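Local coordinates for luciferase-like monooxygenase (Streptomyces bottropensis, PDB 7BIP), which probably acts as a luciferase-like monooxygenase in the biosynthesis of the aromatic polyketide rishirilide, at residues A[24-29]-A[61-66]; A[29-34]-A[338-343]; A[203-208]-A[314-319]. All coordinates share one frame; numbering follows the deposited sequence.

Contact 1. Residues A[24-29]-A[61-66]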
loop_
_atom_site.group_PDB
_atom_site.type_symbol
_atom_site.label_atom_id
_atom_site.label_comp_id
_atom_site.label_asym_id
_atom_site.label_seq_id
_atom_site.Cartn_x
_atom_site.Cartn_y
_atom_site.Cartn_z
ATOM N N GLU A 24 10.297 1.187 -14.134
ATOM C CA GLU A 24 9.958 2.090 -15.222
ATOM C C GLU A 24 8.761 2.955 -14.862
ATOM O O GLU A 24 8.750 4.158 -15.147
ATOM C CB GLU A 24 9.695 1.282 -16.498
ATOM C CG GLU A 24 10.970 0.670 -17.069
ATOM C CD GLU A 24 10.725 -0.173 -18.302
ATOM O OE1 GLU A 24 9.559 -0.307 -18.706
ATOM O OE2 GLU A 24 11.708 -0.701 -18.857
ATOM N N SER A 25 7.743 2.369 -14.224
ATOM C CA SER A 25 6.566 3.158 -13.882
ATOM C C SER A 25 6.895 4.243 -12.866
ATOM O O SER A 25 6.360 5.356 -12.949
ATOM C CB SER A 25 5.458 2.250 -13.352
ATOM O OG SER A 25 4.804 1.631 -14.443
ATOM N N LEU A 26 7.733 3.932 -11.870
ATOM C CA LEU A 26 8.112 4.970 -10.914
ATOM C C LEU A 26 8.915 6.082 -11.589
ATOM O O LEU A 26 8.779 7.258 -11.230
ATOM C CB LEU A 26 8.900 4.371 -9.741
ATOM C CG LEU A 26 8.058 3.562 -8.753
ATOM C CD1 LEU A 26 8.949 2.805 -7.773
ATOM C CD2 LEU A 26 7.075 4.461 -7.996
ATOM N N ARG A 27 9.747 5.736 -12.575
ATOM C CA ARG A 27 10.490 6.773 -13.284
ATOM C C ARG A 27 9.561 7.644 -14.125
ATOM O O ARG A 27 9.778 8.859 -14.234
ATOM C CB ARG A 27 11.580 6.140 -14.149
ATOM C CG ARG A 27 12.411 7.125 -14.971
ATOM C CD ARG A 27 12.965 8.261 -14.123
ATOM N NE ARG A 27 13.461 9.355 -14.967
ATOM C CZ ARG A 27 13.547 10.618 -14.575
ATOM N NH1 ARG A 27 13.180 10.961 -13.347
ATOM N NH2 ARG A 27 14.004 11.541 -15.411
ATOM N N LEU A 28 8.509 7.048 -14.719
ATOM C CA LEU A 28 7.529 7.857 -15.442
ATOM C C LEU A 28 6.757 8.770 -14.494
ATOM O O LEU A 28 6.405 9.901 -14.858
ATOM C CB LEU A 28 6.570 6.960 -16.229
ATOM C CG LEU A 28 7.239 6.164 -17.359
ATOM C CD1 LEU A 28 6.317 5.096 -17.889
ATOM C CD2 LEU A 28 7.684 7.081 -18.494
ATOM N N ALA A 29 6.457 8.285 -13.289
ATOM C CA ALA A 29 5.856 9.150 -12.276
ATOM C C ALA A 29 6.773 10.325 -11.939
ATOM O O ALA A 29 6.307 11.464 -11.801
ATOM C CB ALA A 29 5.537 8.329 -11.023
ATOM N N LEU A 61 0.930 3.864 -5.630
ATOM C CA LEU A 61 0.829 5.317 -5.499
ATOM C C LEU A 61 1.564 5.844 -4.261
ATOM O O LEU A 61 2.003 6.993 -4.260
ATOM C CB LEU A 61 -0.638 5.745 -5.483
ATOM C CG LEU A 61 -1.382 5.516 -6.802
ATOM C CD1 LEU A 61 -2.874 5.721 -6.588
ATOM C CD2 LEU A 61 -0.837 6.410 -7.932
ATOM N N ALA A 62 1.718 5.037 -3.202
ATOM C CA ALA A 62 2.525 5.495 -2.071
ATOM C C ALA A 62 3.997 5.617 -2.458
ATOM O O ALA A 62 4.670 6.589 -2.082
ATOM C CB ALA A 62 2.348 4.550 -0.882
ATOM N N ALA A 63 4.497 4.659 -3.242
ATOM C CA ALA A 63 5.852 4.764 -3.773
ATOM C C ALA A 63 5.977 5.969 -4.702
ATOM O O ALA A 63 6.924 6.752 -4.592
ATOM C CB ALA A 63 6.234 3.474 -4.497
ATOM N N ALA A 64 5.022 6.131 -5.628
ATOM C CA ALA A 64 5.039 7.291 -6.524
ATOM C C ALA A 64 5.003 8.601 -5.744
ATOM O O ALA A 64 5.733 9.547 -6.066
ATOM C CB ALA A 64 3.860 7.223 -7.505
ATOM N N ALA A 65 4.153 8.680 -4.722
ATOM C CA ALA A 65 4.106 9.879 -3.887
ATOM C C ALA A 65 5.470 10.179 -3.280
ATOM O O ALA A 65 5.928 11.331 -3.271
ATOM C CB ALA A 65 3.072 9.695 -2.777
ATOM N N ALA A 66 6.130 9.145 -2.756
ATOM C CA ALA A 66 7.408 9.342 -2.095
ATOM C C ALA A 66 8.493 9.804 -3.063
ATOM O O ALA A 66 9.452 10.456 -2.637
ATOM C CB ALA A 66 7.820 8.049 -1.389
#
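Leu26 and Ala29 of one helix meet Ala63 and Ala64 of another. The two belong to helices 18-35 and 57-67, successive outer helices of the TIM barrel that follow strands 2-6 and 39-42. The segment axes come within 9.4 Å and cross at -46°.

The tight part lies round one methyl of Leu26. Its CD2 rests 3.7 Å from Ala63 CB and 3.6 Å from the backbone N of Ala64. The Leu26 CB points past the other helix rather than at it. With CG anti to the carbonyl carbon (chi1 -73°), the branch swings back across the gap. Further along, Ala29 CB faces Ala64 CB at 4.1 Å, methyl to methyl. Ala64 thus meets two apolar groups of the same helix. Its short side chain lets Leu26 and Ala64 approach to 5.8 Å, CA to CA.

The looser part is where Glu24 and Arg27 stand, partly exposed. They do not reach helix 57-67. Glu24 pairs with Lys16, and Arg27 with Glu30 and Glu34. The buried side is extended by the second subunit of the dimer: Ile98 of that subunit packs on Leu26, and its Ala62 packs on Ala63.

The side chains that meet are apolar, and no polar bond joins the segments. Their hold rests on shape and on keeping apolar surface from water. Such contacts carry little directional preference, so the small alanine side chains probably allow the close approach rather than fix it.

Contact 2. Residues A[29-34]-A[338-343]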
loop_
_atom_site.group_PDB
_atom_site.type_symbol
_atom_site.label_atom_id
_atom_site.label_comp_id
_atom_site.label_asym_id
_atom_site.label_seq_id
_atom_site.Cartn_x
_atom_site.Cartn_y
_atom_site.Cartn_z
ATOM N N ALA A 29 6.457 8.285 -13.289
ATOM C CA ALA A 29 5.856 9.150 -12.276
ATOM C C ALA A 29 6.773 10.325 -11.939
ATOM O O ALA A 29 6.307 11.464 -11.801
ATOM C CB ALA A 29 5.537 8.329 -11.023
ATOM N N GLU A 30 8.081 10.068 -11.808
ATOM C CA GLU A 30 9.049 11.153 -11.601
ATOM C C GLU A 30 9.060 12.121 -12.777
ATOM O O GLU A 30 9.120 13.341 -12.588
ATOM C CB GLU A 30 10.450 10.572 -11.396
ATOM C CG GLU A 30 10.640 9.843 -10.053
ATOM C CD GLU A 30 11.955 9.070 -9.989
ATOM O OE1 GLU A 30 12.725 9.117 -10.968
ATOM O OE2 GLU A 30 12.236 8.415 -8.961
ATOM N N LEU A 31 9.016 11.590 -14.002
ATOM C CA LEU A 31 8.989 12.459 -15.172
ATOM C C LEU A 31 7.710 13.288 -15.219
ATOM O O LEU A 31 7.739 14.461 -15.604
ATOM C CB LEU A 31 9.160 11.619 -16.437
ATOM C CG LEU A 31 9.435 12.402 -17.719
ATOM C CD1 LEU A 31 10.818 13.057 -17.665
ATOM C CD2 LEU A 31 9.336 11.472 -18.928
ATOM N N ALA A 32 6.571 12.703 -14.829
ATOM C CA ALA A 32 5.342 13.490 -14.718
ATOM C C ALA A 32 5.538 14.673 -13.771
ATOM O O ALA A 32 5.131 15.806 -14.064
ATOM C CB ALA A 32 4.197 12.595 -14.232
ATOM N N ASP A 33 6.150 14.411 -12.616
ATOM C CA ASP A 33 6.477 15.463 -11.653
ATOM C C ASP A 33 7.352 16.544 -12.286
ATOM O O ASP A 33 7.043 17.738 -12.215
ATOM C CB ASP A 33 7.179 14.818 -10.455
ATOM C CG ASP A 33 7.008 15.597 -9.162
ATOM O OD1 ASP A 33 5.920 16.156 -8.940
ATOM O OD2 ASP A 33 7.966 15.610 -8.360
ATOM N N GLU A 34 8.443 16.134 -12.930
ATOM C CA GLU A 34 9.419 17.086 -13.452
ATOM C C GLU A 34 8.835 17.925 -14.580
ATOM O O GLU A 34 9.102 19.128 -14.666
ATOM C CB GLU A 34 10.657 16.342 -13.945
ATOM C CG GLU A 34 11.399 15.564 -12.864
ATOM C CD GLU A 34 12.354 14.522 -13.438
ATOM O OE1 GLU A 34 12.554 14.506 -14.675
ATOM O OE2 GLU A 34 12.910 13.726 -12.649
ATOM N N THR A 338 6.715 10.089 -25.409
ATOM C CA THR A 338 5.343 10.581 -25.448
ATOM C C THR A 338 5.146 11.689 -24.430
ATOM O O THR A 338 4.581 12.744 -24.742
ATOM C CB THR A 338 4.361 9.435 -25.172
ATOM O OG1 THR A 338 4.350 8.526 -26.276
ATOM C CG2 THR A 338 2.940 9.972 -24.956
ATOM N N MET A 339 5.622 11.470 -23.199
ATOM C CA MET A 339 5.423 12.474 -22.164
ATOM C C MET A 339 6.217 13.738 -22.465
ATOM O O MET A 339 5.708 14.848 -22.277
ATOM C CB MET A 339 5.795 11.899 -20.800
ATOM C CG MET A 339 4.813 10.840 -20.326
ATOM S SD MET A 339 5.416 10.056 -18.828
ATOM C CE MET A 339 5.387 11.426 -17.681
ATOM N N ARG A 340 7.459 13.591 -22.942
ATOM C CA ARG A 340 8.277 14.765 -23.241
ATOM C C ARG A 340 7.686 15.580 -24.387
ATOM O O ARG A 340 7.677 16.817 -24.328
ATOM C CB ARG A 340 9.711 14.341 -23.561
ATOM C CG ARG A 340 10.458 13.828 -22.339
ATOM C CD ARG A 340 11.968 13.817 -22.524
ATOM N NE ARG A 340 12.635 13.445 -21.277
ATOM C CZ ARG A 340 13.099 12.229 -21.012
ATOM N NH1 ARG A 340 12.981 11.262 -21.915
ATOM N NH2 ARG A 340 13.686 11.979 -19.848
ATOM N N LEU A 341 7.176 14.916 -25.430
ATOM C CA LEU A 341 6.579 15.657 -26.537
ATOM C C LEU A 341 5.298 16.355 -26.099
ATOM O O LEU A 341 5.038 17.497 -26.494
ATOM C CB LEU A 341 6.308 14.717 -27.715
ATOM C CG LEU A 341 7.530 14.262 -28.516
ATOM C CD1 LEU A 341 7.129 13.170 -29.526
ATOM C CD2 LEU A 341 8.209 15.431 -29.225
ATOM N N PHE A 342 4.488 15.684 -25.277
ATOM C CA PHE A 342 3.273 16.311 -24.784
ATOM C C PHE A 342 3.607 17.525 -23.935
ATOM O O PHE A 342 2.968 18.572 -24.057
ATOM C CB PHE A 342 2.443 15.306 -23.979
ATOM C CG PHE A 342 1.006 15.704 -23.814
ATOM C CD1 PHE A 342 0.022 15.148 -24.619
ATOM C CD2 PHE A 342 0.632 16.646 -22.863
ATOM C CE1 PHE A 342 -1.305 15.522 -24.476
ATOM C CE2 PHE A 342 -0.700 17.013 -22.722
ATOM C CZ PHE A 342 -1.659 16.456 -23.531
ATOM N N ALA A 343 4.616 17.403 -23.074
ATOM C CA ALA A 343 4.969 18.507 -22.188
ATOM C C ALA A 343 5.493 19.706 -22.968
ATOM O O ALA A 343 5.177 20.857 -22.639
ATOM C CB ALA A 343 6.000 18.036 -21.164
#
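Leu31 and Ala32 pack on Met339 and Arg340 where the first and last large helices of the TIM barrel, 18-35 and 332-345, lie side by side. The segments run nearly parallel, 11° apart, with axes 10.5 Å from each other.

Leu31 makes the broadest contact. Its CG stands anti to the backbone N (chi1 -168°), which sends both methyls towards the other helix. CD2 reaches Met339 CB at 4.0 Å and also sits over one face of the Arg340 guanidinium. CD1 is on the same side of that plane, nearest Arg340 NH2 at 3.8 Å. Replacing Leu31 by an alanine would probably open a gap beside Met339 and leave the guanidinium without the apolar group over that face.

Ala32 comes next. Val40 of strand 39-42 and Phe37 also touch it, so this residue faces the barrel wall as well as the other helix. The Met339 chain bends at its last torsion (chi3 65°) and lays its methyl on the backbone here. Met339 CE is 3.8 Å from Ala32 CB and only 3.3 Å from Ala32 N, a close fit.

Contact 3. Residues A[203-208]-A[314-319]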
loop_
_atom_site.group_PDB
_atom_site.type_symbol
_atom_site.label_atom_id
_atom_site.label_comp_id
_atom_site.label_asym_id
_atom_site.label_seq_id
_atom_site.Cartn_x
_atom_site.Cartn_y
_atom_site.Cartn_z
ATOM N N GLU A 203 -21.824 11.294 -28.416
ATOM C CA GLU A 203 -23.078 11.874 -27.953
ATOM C C GLU A 203 -23.536 11.253 -26.641
ATOM O O GLU A 203 -24.243 11.904 -25.865
ATOM C CB GLU A 203 -24.152 11.721 -29.029
ATOM C CG GLU A 203 -23.701 12.184 -30.407
ATOM C CD GLU A 203 -22.953 11.106 -31.178
ATOM O OE1 GLU A 203 -22.673 11.317 -32.378
ATOM O OE2 GLU A 203 -22.645 10.048 -30.585
ATOM N N GLN A 204 -23.142 10.007 -26.365
ATOM C CA GLN A 204 -23.513 9.386 -25.097
ATOM C C GLN A 204 -22.737 9.998 -23.937
ATOM O O GLN A 204 -23.307 10.275 -22.876
ATOM C CB GLN A 204 -23.291 7.875 -25.153
ATOM C CG GLN A 204 -23.928 7.146 -23.980
ATOM C CD GLN A 204 -23.156 5.912 -23.559
ATOM O OE1 GLN A 204 -22.406 5.337 -24.345
ATOM N NE2 GLN A 204 -23.330 5.506 -22.307
ATOM N N VAL A 205 -21.431 10.214 -24.117
ATOM C CA VAL A 205 -20.643 10.867 -23.075
ATOM C C VAL A 205 -21.165 12.277 -22.824
ATOM O O VAL A 205 -21.227 12.740 -21.680
ATOM C CB VAL A 205 -19.149 10.870 -23.459
ATOM C CG1 VAL A 205 -18.331 11.635 -22.421
ATOM C CG2 VAL A 205 -18.637 9.442 -23.586
ATOM N N GLN A 206 -21.567 12.972 -23.890
ATOM C CA GLN A 206 -22.095 14.325 -23.741
ATOM C C GLN A 206 -23.375 14.333 -22.921
ATOM O O GLN A 206 -23.576 15.218 -22.081
ATOM C CB GLN A 206 -22.350 14.949 -25.113
ATOM C CG GLN A 206 -21.098 15.435 -25.804
ATOM C CD GLN A 206 -21.389 16.044 -27.153
ATOM O OE1 GLN A 206 -22.085 15.448 -27.974
ATOM N NE2 GLN A 206 -20.873 17.246 -27.386
ATOM N N LYS A 207 -24.261 13.368 -23.162
ATOM C CA LYS A 207 -25.528 13.365 -22.438
ATOM C C LYS A 207 -25.322 12.966 -20.983
ATOM O O LYS A 207 -26.007 13.478 -20.091
ATOM C CB LYS A 207 -26.535 12.446 -23.126
ATOM C CG LYS A 207 -27.148 13.048 -24.394
ATOM C CD LYS A 207 -27.588 14.501 -24.181
ATOM C CE LYS A 207 -26.876 15.453 -25.142
ATOM N NZ LYS A 207 -27.016 16.881 -24.732
ATOM N N THR A 208 -24.370 12.065 -20.722
ATOM C CA THR A 208 -23.998 11.762 -19.344
ATOM C C THR A 208 -23.455 13.000 -18.644
ATOM O O THR A 208 -23.798 13.273 -17.490
ATOM C CB THR A 208 -22.963 10.636 -19.314
ATOM O OG1 THR A 208 -23.515 9.461 -19.914
ATOM C CG2 THR A 208 -22.561 10.317 -17.887
ATOM N N GLY A 314 -14.203 20.857 -27.213
ATOM C CA GLY A 314 -15.424 21.406 -27.783
ATOM C C GLY A 314 -16.652 20.568 -27.487
ATOM O O GLY A 314 -17.746 21.110 -27.302
ATOM N N TRP A 315 -16.495 19.240 -27.425
ATOM C CA TRP A 315 -17.638 18.381 -27.130
ATOM C C TRP A 315 -17.979 18.363 -25.646
ATOM O O TRP A 315 -19.159 18.374 -25.278
ATOM C CB TRP A 315 -17.371 16.942 -27.575
ATOM C CG TRP A 315 -17.074 16.766 -29.017
ATOM C CD1 TRP A 315 -17.485 17.556 -30.050
ATOM C CD2 TRP A 315 -16.292 15.716 -29.596
ATOM N NE1 TRP A 315 -17.002 17.063 -31.241
ATOM C CE2 TRP A 315 -16.263 15.934 -30.987
ATOM C CE3 TRP A 315 -15.605 14.614 -29.070
ATOM C CZ2 TRP A 315 -15.580 15.086 -31.864
ATOM C CZ3 TRP A 315 -14.932 13.770 -29.938
ATOM C CH2 TRP A 315 -14.922 14.012 -31.320
ATOM N N PHE A 316 -16.967 18.290 -24.786
ATOM C CA PHE A 316 -17.175 17.946 -23.390
ATOM C C PHE A 316 -16.962 19.097 -22.427
ATOM O O PHE A 316 -17.377 18.989 -21.270
ATOM C CB PHE A 316 -16.236 16.798 -22.976
ATOM C CG PHE A 316 -16.409 15.542 -23.785
ATOM C CD1 PHE A 316 -17.621 15.241 -24.392
ATOM C CD2 PHE A 316 -15.350 14.648 -23.926
ATOM C CE1 PHE A 316 -17.769 14.081 -25.140
ATOM C CE2 PHE A 316 -15.492 13.496 -24.668
ATOM C CZ PHE A 316 -16.697 13.200 -25.266
ATOM N N GLY A 317 -16.328 20.180 -22.855
ATOM C CA GLY A 317 -15.934 21.212 -21.924
ATOM C C GLY A 317 -14.574 20.910 -21.328
ATOM O O GLY A 317 -13.847 20.017 -21.774
ATOM N N ASP A 318 -14.226 21.669 -20.295
ATOM C CA ASP A 318 -12.940 21.482 -19.629
ATOM C C ASP A 318 -13.024 20.377 -18.582
ATOM O O ASP A 318 -13.950 20.356 -17.767
ATOM C CB ASP A 318 -12.492 22.788 -18.982
ATOM C CG ASP A 318 -11.873 23.734 -19.972
ATOM O OD1 ASP A 318 -10.856 23.359 -20.588
ATOM O OD2 ASP A 318 -12.410 24.847 -20.146
ATOM N N PHE A 319 -12.061 19.459 -18.597
ATOM C CA PHE A 319 -12.045 18.363 -17.626
ATOM C C PHE A 319 -10.611 17.849 -17.514
ATOM O O PHE A 319 -9.674 18.454 -18.048
ATOM C CB PHE A 319 -13.052 17.269 -18.013
ATOM C CG PHE A 319 -12.722 16.545 -19.300
ATOM C CD1 PHE A 319 -12.114 15.298 -19.269
ATOM C CD2 PHE A 319 -13.030 17.103 -20.531
ATOM C CE1 PHE A 319 -11.806 14.628 -20.442
ATOM C CE2 PHE A 319 -12.726 16.434 -21.712
ATOM C CZ PHE A 319 -12.110 15.188 -21.664
#
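Gln206 and Phe316 bring the two backbones closest, 6.1 Å from CA to CA. Residues 203-208 are regular helix. The other segment holds the last turn of helix 302-316 and then leaves it. Gly317 has positive phi (87°), and a side chain there would jam against the carbonyl O of Phe316. The chain then leads into strand 320-324. Both helices belong to the outer layer of the TIM barrel.

The Phe316 ring lies between the two helices, against Val205 and Gln206. Val205 lies over one face of its ring in a CH-pi contact, with CG1 3.9 Å from the ring centroid. That methyl is displaced towards the rim, where it is 3.6 Å from Phe316 CZ. Gln206 comes from another direction: its CG meets the ring edge near the plane, 3.7 Å from Phe316 CE1. Met230 and Tyr232 of strand 228-236 also touch Phe316, so the ring joins both helices to the barrel wall.

Gln206 then reaches on to the preceding residue, Trp315. Its chain is extended beyond CG, and the amide stands steeply to the Trp315 ring, their planes 67° apart. Near the end of a helix, carbonyl groups often lack a helical N-H partner. Here a side chain provides one for Trp315, while Arg213 bonds to Phe316 O. Gln206 NE2 donates to Trp315 O at 2.9 Å, almost straight at the hydrogen (174°), with the acceptor lying in the Gln206 amide plane.

From the N terminus, helix 18-35 serves contacts 1 and 2, which share Ala29. Contact 1 closes first, a short loop that joins this helix to helix 57-67, the next one round the barrel. Contact 2 closes a much longer loop, bringing helix 332-345 back beside helix 18-35 and so completing the ring of outer helices. The two contacts cross along the chain and touch in space through the Arg27-Glu34 salt bridge. Contact 3 opens after contact 1 has closed and is nested within the loop of contact 2. It ties helix 202-218 to helix 302-316 on the opposite side of the chain's centre from contact 1, with centres 31 Å apart.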